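Aspartate aminotransferase, cytoplasmic (Schizosaccharomyces pombe 972h-, PDB 6JPK) catalyses the pyridoxal 5'-phosphate-dependent, reversible transfer of an amino group from L-aspartate to 2-oxoglutarate, giving oxaloacetate and L-glutamate, and works as a homodimer. Local coordinates at residues Gly345-Ile350 against Thr360-Ala365; Arg335-Ala340 against His396-Phe401; Pro92-Glu97 against Glu239-Asn244; Val86-Asn91 against Lys245-Cys250. The protein carries 1 engineered substitution. All coordinates share one frame; numbering follows the deposited sequence.

Interaction 1 (Gly345-Ile350 against Thr360-Ala365)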
loop_
_atom_site.group_PDB
_atom_site.type_symbol
_atom_site.label_atom_id
_atom_site.label_comp_id
_atom_site.label_asym_id
_atom_site.label_seq_id
_atom_site.Cartn_x
_atom_site.Cartn_y
_atom_site.Cartn_z
ATOM N N GLY A 345 16.454 -38.682 18.384
ATOM C CA GLY A 345 16.910 -37.739 17.385
ATOM C C GLY A 345 17.777 -36.649 17.989
ATOM O O GLY A 345 17.947 -36.538 19.204
ATOM N N SER A 346 18.339 -35.828 17.111
ATOM C CA SER A 346 19.165 -34.705 17.533
ATOM C C SER A 346 18.339 -33.427 17.467
ATOM O O SER A 346 17.515 -33.253 16.565
ATOM C CB SER A 346 20.414 -34.575 16.664
ATOM O OG SER A 346 20.053 -34.315 15.322
ATOM N N TRP A 347 18.558 -32.542 18.437
ATOM C CA TRP A 347 17.718 -31.365 18.608
ATOM C C TRP A 347 18.532 -30.083 18.579
ATOM O O TRP A 347 17.989 -29.004 18.849
ATOM C CB TRP A 347 16.892 -31.505 19.899
ATOM C CG TRP A 347 15.977 -32.678 19.755
ATOM C CD1 TRP A 347 16.159 -33.945 20.252
ATOM C CD2 TRP A 347 14.778 -32.724 18.969
ATOM N NE1 TRP A 347 15.120 -34.762 19.850
ATOM C CE2 TRP A 347 14.267 -34.037 19.056
ATOM C CE3 TRP A 347 14.080 -31.774 18.209
ATOM C CZ2 TRP A 347 13.088 -34.424 18.414
ATOM C CZ3 TRP A 347 12.910 -32.157 17.572
ATOM C CH2 TRP A 347 12.430 -33.476 17.676
ATOM N N ASP A 348 19.809 -30.170 18.203
ATOM C CA ASP A 348 20.657 -28.987 18.133
ATOM C C ASP A 348 20.234 -28.011 17.040
ATOM O O ASP A 348 20.602 -26.835 17.113
ATOM C CB ASP A 348 22.114 -29.400 17.940
ATOM C CG ASP A 348 22.651 -30.169 19.135
ATOM O OD1 ASP A 348 22.866 -31.398 19.017
ATOM O OD2 ASP A 348 22.807 -29.550 20.210
ATOM N N HIS A 349 19.460 -28.453 16.051
ATOM C CA HIS A 349 18.969 -27.513 15.045
ATOM C C HIS A 349 18.072 -26.454 15.669
ATOM O O HIS A 349 18.002 -25.330 15.164
ATOM C CB HIS A 349 18.219 -28.255 13.931
ATOM C CG HIS A 349 17.042 -29.053 14.412
ATOM N ND1 HIS A 349 17.174 -30.201 15.165
ATOM C CD2 HIS A 349 15.709 -28.874 14.232
ATOM C CE1 HIS A 349 15.976 -30.691 15.435
ATOM N NE2 HIS A 349 15.070 -29.908 14.876
ATOM N N ILE A 350 17.387 -26.787 16.768
ATOM C CA ILE A 350 16.540 -25.806 17.446
ATOM C C ILE A 350 17.352 -24.585 17.860
ATOM O O ILE A 350 16.888 -23.447 17.736
ATOM C CB ILE A 350 15.835 -26.431 18.665
ATOM C CG1 ILE A 350 14.978 -27.643 18.266
ATOM C CG2 ILE A 350 14.969 -25.374 19.350
ATOM C CD1 ILE A 350 13.865 -27.314 17.287
ATOM N N THR A 360 10.988 -27.625 13.000
ATOM C CA THR A 360 11.244 -28.541 14.105
ATOM C C THR A 360 11.715 -29.909 13.633
ATOM O O THR A 360 12.383 -30.619 14.394
ATOM C CB THR A 360 9.974 -28.730 14.942
ATOM O OG1 THR A 360 8.939 -29.267 14.105
ATOM C CG2 THR A 360 9.505 -27.392 15.540
ATOM N N GLY A 361 11.362 -30.300 12.408
ATOM C CA GLY A 361 11.589 -31.645 11.929
ATOM C C GLY A 361 10.455 -32.615 12.197
ATOM O O GLY A 361 10.563 -33.787 11.822
ATOM N N LEU A 362 9.377 -32.178 12.842
ATOM C CA LEU A 362 8.255 -33.080 13.084
ATOM C C LEU A 362 7.546 -33.411 11.777
ATOM O O LEU A 362 7.511 -32.604 10.847
ATOM C CB LEU A 362 7.262 -32.455 14.068
ATOM C CG LEU A 362 7.821 -32.099 15.450
ATOM C CD1 LEU A 362 6.722 -31.599 16.371
ATOM C CD2 LEU A 362 8.492 -33.298 16.047
ATOM N N THR A 363 6.973 -34.611 11.717
ATOM C CA THR A 363 6.229 -35.085 10.553
ATOM C C THR A 363 4.773 -34.654 10.660
ATOM O O THR A 363 4.306 -34.267 11.738
ATOM C CB THR A 363 6.316 -36.610 10.466
ATOM O OG1 THR A 363 5.660 -37.179 11.608
ATOM C CG2 THR A 363 7.752 -37.095 10.428
ATOM N N PRO A 364 4.006 -34.733 9.563
ATOM C CA PRO A 364 2.584 -34.374 9.661
ATOM C C PRO A 364 1.816 -35.188 10.686
ATOM O O PRO A 364 0.958 -34.628 11.380
ATOM C CB PRO A 364 2.057 -34.616 8.234
ATOM C CG PRO A 364 3.255 -34.454 7.361
ATOM C CD PRO A 364 4.395 -35.027 8.169
ATOM N N ALA A 365 2.083 -36.495 10.799
ATOM C CA ALA A 365 1.417 -37.283 11.833
ATOM C C ALA A 365 1.776 -36.772 13.228
ATOM O O ALA A 365 0.916 -36.708 14.119
ATOM C CB ALA A 365 1.779 -38.765 11.691
#

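Interaction 2 (Arg335-Ala340 against His396-Phe401)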
loop_
_atom_site.group_PDB
_atom_site.type_symbol
_atom_site.label_atom_id
_atom_site.label_comp_id
_atom_site.label_asym_id
_atom_site.label_seq_id
_atom_site.Cartn_x
_atom_site.Cartn_y
_atom_site.Cartn_z
ATOM N N ARG A 335 15.075 -26.929 23.463
ATOM C CA ARG A 335 16.115 -27.921 23.202
ATOM C C ARG A 335 16.567 -28.612 24.483
ATOM O O ARG A 335 16.717 -29.843 24.513
ATOM C CB ARG A 335 17.314 -27.271 22.510
ATOM C CG ARG A 335 18.468 -28.255 22.242
ATOM C CD ARG A 335 19.823 -27.662 22.591
ATOM N NE ARG A 335 20.923 -28.618 22.469
ATOM C CZ ARG A 335 21.542 -29.193 23.502
ATOM N NH1 ARG A 335 21.173 -28.914 24.745
ATOM N NH2 ARG A 335 22.537 -30.047 23.293
ATOM N N ASP A 336 16.785 -27.840 25.557
ATOM C CA ASP A 336 17.260 -28.437 26.803
ATOM C C ASP A 336 16.257 -29.433 27.362
ATOM O O ASP A 336 16.651 -30.440 27.954
ATOM C CB ASP A 336 17.563 -27.356 27.840
ATOM C CG ASP A 336 18.856 -26.607 27.536
ATOM O OD1 ASP A 336 19.554 -26.981 26.565
ATOM O OD2 ASP A 336 19.173 -25.647 28.267
ATOM N N SER A 337 14.958 -29.173 27.198
ATOM C CA SER A 337 13.973 -30.115 27.735
ATOM C C SER A 337 13.904 -31.386 26.899
ATOM O O SER A 337 13.731 -32.482 27.444
ATOM C CB SER A 337 12.594 -29.472 27.814
ATOM O OG SER A 337 12.567 -28.479 28.818
ATOM N N LEU A 338 14.019 -31.253 25.574
ATOM C CA LEU A 338 14.036 -32.421 24.703
ATOM C C LEU A 338 15.260 -33.293 24.972
ATOM O O LEU A 338 15.172 -34.526 24.929
ATOM C CB LEU A 338 13.999 -31.972 23.241
ATOM C CG LEU A 338 12.720 -31.261 22.809
ATOM C CD1 LEU A 338 12.881 -30.690 21.403
ATOM C CD2 LEU A 338 11.552 -32.228 22.860
ATOM N N VAL A 339 16.414 -32.672 25.237
ATOM C CA VAL A 339 17.602 -33.438 25.609
ATOM C C VAL A 339 17.370 -34.152 26.937
ATOM O O VAL A 339 17.623 -35.357 27.071
ATOM C CB VAL A 339 18.842 -32.522 25.660
ATOM C CG1 VAL A 339 20.006 -33.232 26.353
ATOM C CG2 VAL A 339 19.254 -32.102 24.250
ATOM N N ALA A 340 16.848 -33.421 27.927
ATOM C CA ALA A 340 16.619 -33.999 29.251
ATOM C C ALA A 340 15.602 -35.131 29.203
ATOM O O ALA A 340 15.721 -36.118 29.941
ATOM C CB ALA A 340 16.150 -32.911 30.217
ATOM N N HIS A 396 5.112 -27.606 28.518
ATOM C CA HIS A 396 4.010 -28.290 27.852
ATOM C C HIS A 396 4.361 -28.618 26.398
ATOM O O HIS A 396 4.095 -29.728 25.925
ATOM C CB HIS A 396 2.754 -27.421 27.950
ATOM C CG HIS A 396 1.555 -27.976 27.234
ATOM N ND1 HIS A 396 0.868 -29.084 27.674
ATOM C CD2 HIS A 396 0.904 -27.549 26.122
ATOM C CE1 HIS A 396 -0.148 -29.326 26.862
ATOM N NE2 HIS A 396 -0.146 -28.407 25.909
ATOM N N VAL A 397 5.000 -27.682 25.686
ATOM C CA VAL A 397 5.372 -27.913 24.288
ATOM C C VAL A 397 6.434 -29.008 24.172
ATOM O O VAL A 397 6.335 -29.907 23.322
ATOM C CB VAL A 397 5.844 -26.602 23.635
ATOM C CG1 VAL A 397 6.434 -26.871 22.224
ATOM C CG2 VAL A 397 4.691 -25.607 23.572
ATOM N N ALA A 398 7.477 -28.941 25.004
ATOM C CA ALA A 398 8.498 -29.987 24.999
ATOM C C ALA A 398 7.898 -31.363 25.289
ATOM O O ALA A 398 8.265 -32.358 24.650
ATOM C CB ALA A 398 9.583 -29.670 26.026
ATOM N N GLN A 399 6.990 -31.439 26.258
ATOM C CA GLN A 399 6.379 -32.719 26.595
ATOM C C GLN A 399 5.586 -33.271 25.419
ATOM O O GLN A 399 5.605 -34.481 25.166
ATOM C CB GLN A 399 5.479 -32.565 27.822
ATOM C CG GLN A 399 6.226 -32.286 29.126
ATOM C CD GLN A 399 6.739 -33.550 29.800
ATOM O OE1 GLN A 399 6.317 -34.665 29.471
ATOM N NE2 GLN A 399 7.655 -33.381 30.756
ATOM N N ALA A 400 4.880 -32.390 24.695
ATOM C CA ALA A 400 4.129 -32.795 23.508
ATOM C C ALA A 400 5.049 -33.352 22.437
ATOM O O ALA A 400 4.781 -34.422 21.874
ATOM C CB ALA A 400 3.347 -31.611 22.943
ATOM N N PHE A 401 6.117 -32.610 22.111
ATOM C CA PHE A 401 7.069 -33.068 21.104
ATOM C C PHE A 401 7.667 -34.410 21.505
ATOM O O PHE A 401 7.752 -35.337 20.688
ATOM C CB PHE A 401 8.181 -32.031 20.897
ATOM C CG PHE A 401 7.748 -30.775 20.155
ATOM C CD1 PHE A 401 6.413 -30.511 19.893
ATOM C CD2 PHE A 401 8.695 -29.869 19.706
ATOM C CE1 PHE A 401 6.024 -29.356 19.215
ATOM C CE2 PHE A 401 8.316 -28.705 19.027
ATOM C CZ PHE A 401 6.978 -28.455 18.776
#

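Interaction 3 (Pro92-Glu97 against Glu239-Asn244)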
loop_
_atom_site.group_PDB
_atom_site.type_symbol
_atom_site.label_atom_id
_atom_site.label_comp_id
_atom_site.label_asym_id
_atom_site.label_seq_id
_atom_site.Cartn_x
_atom_site.Cartn_y
_atom_site.Cartn_z
ATOM N N PRO A 92 29.212 3.099 3.507
ATOM C CA PRO A 92 28.524 4.390 3.334
ATOM C C PRO A 92 28.744 5.024 1.969
ATOM O O PRO A 92 27.959 5.903 1.587
ATOM C CB PRO A 92 29.114 5.259 4.458
ATOM C CG PRO A 92 30.479 4.661 4.719
ATOM C CD PRO A 92 30.293 3.173 4.514
ATOM N N HIS A 93 29.778 4.608 1.225
ATOM C CA HIS A 93 30.037 5.193 -0.091
ATOM C C HIS A 93 28.907 4.919 -1.081
ATOM O O HIS A 93 28.761 5.672 -2.050
ATOM C CB HIS A 93 31.353 4.661 -0.670
ATOM C CG HIS A 93 31.277 3.228 -1.093
ATOM N ND1 HIS A 93 31.352 2.183 -0.196
ATOM C CD2 HIS A 93 31.101 2.664 -2.314
ATOM C CE1 HIS A 93 31.237 1.038 -0.849
ATOM N NE2 HIS A 93 31.082 1.303 -2.134
ATOM N N LEU A 94 28.112 3.862 -0.874
ATOM C CA LEU A 94 26.986 3.609 -1.777
ATOM C C LEU A 94 25.978 4.745 -1.724
ATOM O O LEU A 94 25.417 5.140 -2.755
ATOM C CB LEU A 94 26.296 2.287 -1.437
ATOM C CG LEU A 94 27.145 1.020 -1.523
ATOM C CD1 LEU A 94 26.377 -0.170 -0.915
ATOM C CD2 LEU A 94 27.576 0.722 -2.963
ATOM N N LEU A 95 25.754 5.301 -0.530
ATOM C CA LEU A 95 24.844 6.436 -0.384
ATOM C C LEU A 95 25.478 7.729 -0.885
ATOM O O LEU A 95 24.870 8.464 -1.673
ATOM C CB LEU A 95 24.432 6.598 1.077
ATOM C CG LEU A 95 23.361 5.690 1.686
ATOM C CD1 LEU A 95 22.057 5.866 0.923
ATOM C CD2 LEU A 95 23.817 4.241 1.716
ATOM N N SER A 96 26.693 8.039 -0.417
ATOM C CA SER A 96 27.278 9.338 -0.724
ATOM C C SER A 96 27.616 9.470 -2.206
ATOM O O SER A 96 27.584 10.579 -2.747
ATOM C CB SER A 96 28.514 9.591 0.155
ATOM O OG SER A 96 29.542 8.648 -0.069
ATOM N N GLU A 97 27.909 8.362 -2.889
ATOM C CA GLU A 97 28.038 8.399 -4.341
ATOM C C GLU A 97 26.694 8.418 -5.062
ATOM O O GLU A 97 26.679 8.423 -6.296
ATOM C CB GLU A 97 28.859 7.203 -4.834
ATOM C CG GLU A 97 30.321 7.219 -4.395
ATOM C CD GLU A 97 31.069 5.945 -4.790
ATOM O OE1 GLU A 97 30.642 5.277 -5.762
ATOM O OE2 GLU A 97 32.084 5.609 -4.135
ATOM N N GLU A 239 28.722 -8.151 2.304
ATOM C CA GLU A 239 29.734 -8.964 1.637
ATOM C C GLU A 239 29.530 -8.945 0.128
ATOM O O GLU A 239 30.498 -8.846 -0.639
ATOM C CB GLU A 239 29.700 -10.395 2.169
ATOM C CG GLU A 239 30.966 -11.190 1.864
ATOM C CD GLU A 239 32.207 -10.656 2.601
ATOM O OE1 GLU A 239 32.079 -9.853 3.569
ATOM O OE2 GLU A 239 33.321 -11.048 2.208
ATOM N N PHE A 240 28.267 -9.005 -0.314
ATOM C CA PHE A 240 27.988 -9.021 -1.742
ATOM C C PHE A 240 28.409 -7.719 -2.409
ATOM O O PHE A 240 28.792 -7.731 -3.586
ATOM C CB PHE A 240 26.504 -9.315 -1.992
ATOM C CG PHE A 240 26.190 -9.633 -3.429
ATOM C CD1 PHE A 240 26.519 -10.867 -3.963
ATOM C CD2 PHE A 240 25.579 -8.697 -4.247
ATOM C CE1 PHE A 240 26.248 -11.168 -5.292
ATOM C CE2 PHE A 240 25.302 -8.990 -5.584
ATOM C CZ PHE A 240 25.637 -10.223 -6.107
ATOM N N VAL A 241 28.387 -6.602 -1.673
ATOM C CA VAL A 241 28.799 -5.315 -2.241
ATOM C C VAL A 241 30.215 -5.385 -2.801
ATOM O O VAL A 241 30.525 -4.739 -3.812
ATOM C CB VAL A 241 28.679 -4.192 -1.187
ATOM C CG1 VAL A 241 29.263 -2.873 -1.740
ATOM C CG2 VAL A 241 27.225 -3.995 -0.768
ATOM N N LYS A 242 31.088 -6.175 -2.168
ATOM C CA LYS A 242 32.479 -6.294 -2.596
ATOM C C LYS A 242 32.622 -6.763 -4.038
ATOM O O LYS A 242 33.667 -6.526 -4.649
ATOM C CB LYS A 242 33.223 -7.280 -1.694
ATOM C CG LYS A 242 33.178 -6.926 -0.217
ATOM C CD LYS A 242 33.926 -7.974 0.605
ATOM C CE LYS A 242 34.050 -7.549 2.062
ATOM N NZ LYS A 242 34.733 -8.606 2.865
ATOM N N TYR A 243 31.618 -7.438 -4.588
ATOM C CA TYR A 243 31.736 -8.009 -5.923
ATOM C C TYR A 243 31.374 -7.031 -7.039
ATOM O O TYR A 243 31.548 -7.373 -8.209
ATOM C CB TYR A 243 30.871 -9.267 -6.031
ATOM C CG TYR A 243 31.223 -10.326 -5.015
ATOM C CD1 TYR A 243 30.389 -10.590 -3.944
ATOM C CD2 TYR A 243 32.401 -11.056 -5.119
ATOM C CE1 TYR A 243 30.713 -11.547 -3.002
ATOM C CE2 TYR A 243 32.719 -12.039 -4.189
ATOM C CZ TYR A 243 31.873 -12.264 -3.124
ATOM O OH TYR A 243 32.180 -13.215 -2.179
ATOM N N ASN A 244 30.863 -5.841 -6.705
ATOM C CA ASN A 244 30.596 -4.773 -7.677
ATOM C C ASN A 244 29.645 -5.239 -8.789
ATOM O O ASN A 244 29.886 -5.022 -9.979
ATOM C CB ASN A 244 31.916 -4.228 -8.252
ATOM C CG ASN A 244 31.801 -2.788 -8.795
ATOM O OD1 ASN A 244 31.009 -1.966 -8.309
ATOM N ND2 ASN A 244 32.613 -2.482 -9.810
#

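Interaction 4 (Val86-Asn91 against Lys245-Cys250)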
loop_
_atom_site.group_PDB
_atom_site.type_symbol
_atom_site.label_atom_id
_atom_site.label_comp_id
_atom_site.label_asym_id
_atom_site.label_seq_id
_atom_site.Cartn_x
_atom_site.Cartn_y
_atom_site.Cartn_z
ATOM N N VAL A 86 21.182 2.081 7.373
ATOM C CA VAL A 86 21.290 1.044 8.402
ATOM C C VAL A 86 21.598 -0.321 7.771
ATOM O O VAL A 86 22.216 -1.179 8.418
ATOM C CB VAL A 86 20.025 1.008 9.288
ATOM C CG1 VAL A 86 18.826 0.453 8.526
ATOM C CG2 VAL A 86 20.278 0.190 10.582
ATOM N N LEU A 87 21.221 -0.527 6.495
ATOM C CA LEU A 87 21.584 -1.754 5.777
ATOM C C LEU A 87 23.070 -1.811 5.464
ATOM O O LEU A 87 23.661 -2.895 5.445
ATOM C CB LEU A 87 20.820 -1.855 4.453
ATOM C CG LEU A 87 19.323 -2.134 4.485
ATOM C CD1 LEU A 87 18.759 -2.126 3.067
ATOM C CD2 LEU A 87 19.050 -3.465 5.190
ATOM N N PHE A 88 23.674 -0.664 5.156
ATOM C CA PHE A 88 25.002 -0.579 4.571
ATOM C C PHE A 88 25.943 0.240 5.447
ATOM O O PHE A 88 26.757 1.024 4.947
ATOM C CB PHE A 88 24.937 0.018 3.160
ATOM C CG PHE A 88 24.181 -0.847 2.160
ATOM C CD1 PHE A 88 24.658 -2.107 1.810
ATOM C CD2 PHE A 88 23.010 -0.397 1.576
ATOM C CE1 PHE A 88 23.973 -2.913 0.895
ATOM C CE2 PHE A 88 22.318 -1.194 0.660
ATOM C CZ PHE A 88 22.800 -2.455 0.327
ATOM N N ARG A 89 25.869 0.056 6.764
ATOM C CA ARG A 89 26.790 0.786 7.636
ATOM C C ARG A 89 28.258 0.549 7.280
ATOM O O ARG A 89 29.027 1.529 7.297
ATOM C CB ARG A 89 26.494 0.459 9.113
ATOM C CG ARG A 89 25.025 0.740 9.525
ATOM C CD ARG A 89 24.874 1.283 10.959
ATOM N NE ARG A 89 25.107 0.257 11.973
ATOM C CZ ARG A 89 25.293 0.498 13.270
ATOM N NH1 ARG A 89 25.280 1.744 13.736
ATOM N NH2 ARG A 89 25.501 -0.516 14.103
ATOM N N PRO A 90 28.709 -0.664 6.923
ATOM C CA PRO A 90 30.103 -0.813 6.462
ATOM C C PRO A 90 30.376 -0.233 5.079
ATOM O O PRO A 90 31.539 -0.230 4.665
ATOM C CB PRO A 90 30.317 -2.333 6.450
ATOM C CG PRO A 90 29.205 -2.899 7.312
ATOM C CD PRO A 90 28.055 -1.977 7.079
ATOM N N ASN A 91 29.373 0.242 4.341
ATOM C CA ASN A 91 29.582 0.728 2.971
ATOM C C ASN A 91 28.869 2.059 2.736
ATOM O O ASN A 91 28.016 2.176 1.847
ATOM C CB ASN A 91 29.114 -0.323 1.965
ATOM C CG ASN A 91 30.069 -1.494 1.861
ATOM O OD1 ASN A 91 31.188 -1.332 1.418
ATOM N ND2 ASN A 91 29.620 -2.684 2.259
ATOM N N LYS A 245 28.554 -5.902 -8.389
ATOM C CA LYS A 245 27.425 -6.212 -9.262
ATOM C C LYS A 245 26.197 -5.461 -8.760
ATOM O O LYS A 245 25.939 -5.434 -7.558
ATOM C CB LYS A 245 27.135 -7.729 -9.296
ATOM C CG LYS A 245 28.331 -8.587 -9.737
ATOM C CD LYS A 245 28.345 -8.862 -11.245
ATOM C CE LYS A 245 27.364 -9.986 -11.584
ATOM N NZ LYS A 245 27.260 -10.408 -13.026
ATOM N N ASP A 246 25.429 -4.839 -9.651
ATOM C CA ASP A 246 24.213 -4.219 -9.144
ATOM C C ASP A 246 23.232 -5.307 -8.683
ATOM O O ASP A 246 23.272 -6.449 -9.157
ATOM C CB ASP A 246 23.577 -3.255 -10.166
ATOM C CG ASP A 246 23.533 -3.787 -11.609
ATOM O OD1 ASP A 246 24.501 -4.427 -12.075
ATOM O OD2 ASP A 246 22.533 -3.480 -12.312
ATOM N N PHE A 247 22.398 -4.963 -7.702
ATOM C CA PHE A 247 21.477 -5.932 -7.110
ATOM C C PHE A 247 20.350 -5.176 -6.413
ATOM O O PHE A 247 20.387 -3.946 -6.296
ATOM C CB PHE A 247 22.203 -6.888 -6.144
ATOM C CG PHE A 247 22.806 -6.211 -4.913
ATOM C CD1 PHE A 247 23.987 -5.482 -5.002
ATOM C CD2 PHE A 247 22.203 -6.345 -3.664
ATOM C CE1 PHE A 247 24.547 -4.870 -3.873
ATOM C CE2 PHE A 247 22.750 -5.737 -2.524
ATOM C CZ PHE A 247 23.930 -5.000 -2.628
ATOM N N PHE A 248 19.354 -5.935 -5.930
ATOM C CA PHE A 248 18.157 -5.393 -5.289
ATOM C C PHE A 248 18.050 -5.854 -3.845
ATOM O O PHE A 248 18.494 -6.953 -3.489
ATOM C CB PHE A 248 16.872 -5.814 -6.007
ATOM C CG PHE A 248 16.758 -5.290 -7.408
ATOM C CD1 PHE A 248 17.451 -5.900 -8.447
ATOM C CD2 PHE A 248 15.942 -4.194 -7.691
ATOM C CE1 PHE A 248 17.341 -5.428 -9.750
ATOM C CE2 PHE A 248 15.818 -3.721 -8.995
ATOM C CZ PHE A 248 16.532 -4.328 -10.021
ATOM N N VAL A 249 17.427 -5.016 -3.017
ATOM C CA VAL A 249 17.170 -5.344 -1.616
ATOM C C VAL A 249 15.734 -4.965 -1.279
ATOM O O VAL A 249 15.308 -3.839 -1.558
ATOM C CB VAL A 249 18.143 -4.624 -0.660
ATOM C CG1 VAL A 249 17.869 -5.052 0.783
ATOM C CG2 VAL A 249 19.599 -4.881 -1.044
ATOM N N CYS A 250 14.996 -5.889 -0.661
ATOM C CA CYS A 250 13.651 -5.625 -0.154
ATOM C C CYS A 250 13.679 -5.689 1.370
ATOM O O CYS A 250 13.969 -6.744 1.943
ATOM C CB CYS A 250 12.640 -6.622 -0.715
ATOM S SG CYS A 250 12.656 -6.715 -2.515
#

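Interaction 1 (Gly345-Ile350 against Thr360-Ala365)
The carbonyl oxygen of Thr360 receives the one hydrogen bond between the two segments: His349 NE2 lies 2.8 Å from Thr360 O, with an N-H...O angle of 159°. The donor stands above the carbonyl plane, 58° out of it, while the oxygen stays near the plane of the imidazole. Thr360 also forms an ST turn, its OG1 accepting from Leu362 N over 3.2 Å; that hydroxyl is bonded to Gly382 O as well. The turn leads from strand 357-359 toward helix 364-374 in the smaller domain of this fold-type I aminotransferase, and the Thr360 side chain lies about 7 Å from that of Arg383, which by similarity binds L-aspartate. With CG set between its backbone N and carbonyl carbon (chi1 59°), His349 turns its ring back toward the turn, and Ile350 CG1 packs against one face. A leucine in its place would probably leave Thr360 O without this donor and the turn less firmly tied to residues 345-350. Ile350 CD1 packs on Thr360 CA, and Trp347 CZ3 comes within 3.6 Å of Thr360 O. At the edge of that indole, near its plane, Trp347 CH2 meets Leu362 CD2 at 4.3 Å.

Interaction 2 (Arg335-Ala340 against His396-Phe401)
Leu338 and Ala398 bring helix 310-340 against helix 394-407 by apolar contact, with no hydrogen bond between the two segments. Leu338 CD2 does most of the reaching: it lies 3.9 Å from Phe401 CB and 3.7 Å from Ala398 O, so a methyl group rests over the backbone of the partner helix as well as against a side chain. With CG anti to the carbonyl carbon (chi1 -65°), CD1 is the extended branch, which packs on Trp347, and CD2 is the one turned to helix 394-407. Phe401 offers its CB to this contact, while one face of its ring is covered by Val397 CG1 from the preceding turn. One turn back along helix 394-407, Ala398 CB meets Ser337 CB at 3.5 Å, a close approach of two small side chains.

One polar link flanks the seam: Ser337 OG bonds to Glu395 OE2, just before residues 396-401. On the far side of its helix, Arg335 NH1 forms a salt bridge with Asp336 OD1 at 3.1 Å, nearly in the guanidinium plane.

The segment axes come within 9.2 Å and cross at -44°, with the small Ala398 facing Ser337 and Leu338 where the helices come nearest. This is helix-helix packing in the smaller domain of the aminotransferase, between the C-terminal end of the long helix 310-340 and the C-terminal helix 394-407.

Interaction 3 (Pro92-Glu97 against Glu239-Asn244)
Val241 and Leu94 carry nearly all of this contact, meeting tip to tip between two short helices, 93-96 and 235-241, at the margin of the large, cofactor-binding domain of the fold-type I aminotransferase. Val241 has the most surface buried, and both its methyls are used. CG1, anti to the backbone N (chi1 174°), lies 4.0 Å from Leu94 CD1 and 4.2 Å from Leu94 CD2, so it faces both branches of the leucine. CG2 meets a single branch, at 3.9 Å from Leu94 CD1. The forked ends therefore mesh by van der Waals contact alone, and no hydrogen bond joins the segments. Phe88 touches both residues and extends the apolar patch inward.

Val241 also opens a type I beta turn that ends at Asn244, where phi becomes positive, and Asn244 N bonds back to Val241 O over 3.1 Å. The contact thus joins the short helix that follows helix 77-87 to the chain that leads from helix 235-241 into strand 247-252.

His93 adds a thin outer border. Leu94 CG packs against one face of its imidazole, toward the rim, and across the contact His93 CE1 approaches Val241 CG1 at 4.5 Å.

Interaction 4 (Val86-Asn91 against Lys245-Cys250)
Four apolar side chains form a buried contact between the C-terminal end of helix 77-87, with the turn that follows it, and strand 247-252 of the central sheet: Leu87 and Phe88 on one side, Phe247 and Val249 on the other. Leu87 CD1 lies 3.8 Å from Val249 CG1, and the two side chains run past each other in opposite directions. Beside them the phenyl rings of Phe88 and Phe247 come from opposite directions and meet obliquely, Phe247 CZ lying 4.1 Å from Phe88 CZ and equally near Phe88 CE1. The bond from CA to CB of Phe247 does not itself point at the helix end; it is the placing of CG between the backbone N and the carbonyl carbon (chi1 64°) that brings the ring to Phe88.

The strand lies between 264-270, antiparallel to it, and 215-220, parallel to it, in the mixed sheet of the large domain of the fold-type I aminotransferases. Leu87 also packs on Ile220 and His268 from these two neighbours, so the helix end spans three adjacent strands.

Val249 turns its second methyl to Phe88, CG2 lying 4.2 Å from Phe88 CZ. One face of the Phe88 ring is covered by Leu87 CB, toward the rim. Past Phe88 the chain bends in a type I beta turn, closed by Asn91 N bonding to Phe88 O at 2.8 Å.

The four contacts fall into two pairs on opposite sides of the chain's centre. Interactions 3 and 4, with centres 7 Å apart, join helices 77-87 and 93-96 to helix 235-241 and strand 247-252; interaction 3 is nested within the loop closed by interaction 4, and Phe88 and Phe240 run the two into one core. Interactions 1 and 2, 11 Å apart between centres, come later in the chain; interaction 1 lies inside the loop closed by interaction 2, and the Asp348-Arg335 salt bridge and packing of Trp347 on Leu338 join them. Between interactions 1 and 4 the nearest atoms are about 23 Å apart, so the two pairs pack separately, with no direct contact between them.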